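Local coordinates for Thiol:disulfide interchange protein (Proteus mirabilis, PDB 4OD7) that probably acts as a periplasmic disulfide oxidoreductase of the DsbA family, passing disulfide bonds to substrate proteins, at residues R75-V79 with Y123-N128. The protein carries 1 engineered substitution. Numbering follows the deposited sequence.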
# COMPACT_ATOMS: atom_id res chain seq x y z
N ARG A 75 -1.64 -7.72 9.81
CA ARG A 75 -1.60 -7.28 11.21
C ARG A 75 -0.28 -6.55 11.53
O ARG A 75 -0.31 -5.54 12.19
CB ARG A 75 -1.80 -8.45 12.15
CG ARG A 75 -1.84 -8.05 13.65
CD ARG A 75 -2.40 -9.23 14.47
NE ARG A 75 -3.83 -9.46 14.22
CZ ARG A 75 -4.82 -8.84 14.83
NH1 ARG A 75 -4.59 -7.92 15.76
NH2 ARG A 75 -6.05 -9.14 14.50
N ALA A 76 0.84 -7.04 11.01
CA ALA A 76 2.15 -6.38 11.12
C ALA A 76 2.06 -4.96 10.60
O ALA A 76 2.60 -4.04 11.19
CB ALA A 76 3.20 -7.15 10.33
N TRP A 77 1.41 -4.78 9.47
CA TRP A 77 1.33 -3.47 8.90
C TRP A 77 0.46 -2.57 9.80
O TRP A 77 0.77 -1.41 9.99
CB TRP A 77 0.77 -3.51 7.49
CG TRP A 77 0.73 -2.14 6.82
CD1 TRP A 77 -0.35 -1.51 6.34
CD2 TRP A 77 1.83 -1.26 6.58
NE1 TRP A 77 -0.01 -0.31 5.80
CE2 TRP A 77 1.33 -0.13 5.93
CE3 TRP A 77 3.20 -1.33 6.84
CZ2 TRP A 77 2.15 0.94 5.54
CZ3 TRP A 77 4.02 -0.27 6.43
CH2 TRP A 77 3.49 0.84 5.80
N ALA A 78 -0.62 -3.12 10.34
CA ALA A 78 -1.44 -2.41 11.34
C ALA A 78 -0.58 -1.98 12.56
O ALA A 78 -0.81 -0.96 13.13
CB ALA A 78 -2.62 -3.24 11.77
N VAL A 79 0.30 -2.87 13.04
CA VAL A 79 1.20 -2.53 14.14
C VAL A 79 2.12 -1.37 13.72
O VAL A 79 2.38 -0.47 14.51
CB VAL A 79 2.02 -3.75 14.59
CG1 VAL A 79 3.10 -3.35 15.60
CG2 VAL A 79 1.09 -4.79 15.20
N TYR A 123 5.54 -3.44 21.04
CA TYR A 123 5.05 -4.36 20.06
C TYR A 123 4.10 -5.30 20.74
O TYR A 123 3.04 -5.53 20.23
CB TYR A 123 6.20 -5.12 19.39
CG TYR A 123 5.76 -6.04 18.27
CD1 TYR A 123 5.77 -5.63 16.94
CD2 TYR A 123 5.32 -7.32 18.54
CE1 TYR A 123 5.37 -6.49 15.90
CE2 TYR A 123 4.90 -8.18 17.52
CZ TYR A 123 4.92 -7.76 16.20
OH TYR A 123 4.52 -8.62 15.19
N ASP A 124 4.45 -5.82 21.91
CA ASP A 124 3.58 -6.81 22.55
C ASP A 124 2.27 -6.22 23.01
O ASP A 124 1.25 -6.93 23.05
CB ASP A 124 4.28 -7.46 23.74
CG ASP A 124 5.44 -8.36 23.30
OD1 ASP A 124 5.44 -8.80 22.11
OD2 ASP A 124 6.31 -8.66 24.19
N ALA A 125 2.31 -4.95 23.37
CA ALA A 125 1.11 -4.21 23.80
C ALA A 125 0.21 -3.94 22.60
O ALA A 125 -0.99 -4.15 22.65
CB ALA A 125 1.51 -2.91 24.47
N ALA A 126 0.84 -3.55 21.50
CA ALA A 126 0.11 -3.14 20.31
C ALA A 126 -0.52 -4.31 19.53
O ALA A 126 -1.59 -4.14 19.00
CB ALA A 126 1.05 -2.32 19.38
N ILE A 127 0.15 -5.46 19.43
CA ILE A 127 -0.16 -6.45 18.39
C ILE A 127 -1.61 -6.97 18.44
O ILE A 127 -2.20 -7.21 17.40
CB ILE A 127 0.83 -7.65 18.44
CG1 ILE A 127 0.54 -8.59 17.29
CG2 ILE A 127 0.77 -8.36 19.79
CD1 ILE A 127 1.50 -9.67 17.16
N ASN A 128 -2.20 -7.11 19.64
CA ASN A 128 -3.60 -7.51 19.74
C ASN A 128 -4.45 -6.42 20.41
O ASN A 128 -5.56 -6.67 20.90
CB ASN A 128 -3.72 -8.81 20.51
CG ASN A 128 -3.09 -9.97 19.76
OD1 ASN A 128 -3.40 -10.23 18.61
ND2 ASN A 128 -2.14 -10.63 20.41
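R75 reaches from helix 70-83 to the backbone of I127, a worked example of an arginine side chain tying one helix to a main-chain carbonyl of a neighbouring segment. From CB, which points toward 123-128, the chain runs out with CG anti to the backbone N (chi1 -177°), and CG comes within 3.9 Å of I127 O. CD draws closer to that oxygen, at 3.6 Å, and also touches CG1 of I127, the two side chains crossing at about a right angle. A turn about the CG-CD bond (chi3 -70°) swings the guanidinium round so that the I127 carbonyl meets its edge. NH1 donates to I127 O over 3.0 Å, lying in the carbonyl plane, with an N-H...O angle of 153°. OD1 of N128 stands over one face of the guanidinium, 3.9 Å from NH1, while NH1 also donates to OD1 of N133, so two acceptors grip this one nitrogen. One turn on, V79 supplies the apolar half: CG2 packs 3.8 Å from CA of I127, and CG1 leans obliquely against the Y123 ring, 3.8 Å from CD1, with A126 CB nearby. This joint lies within the helical part of the DsbA fold: helix 106-115 adds F113 beside V79 and Y123, helix 130-145 brings V132 against R75, and on another side of helix 70-83 W77 meets F28 of strand 24-28 edge-to-face, linking the helix to the sheet.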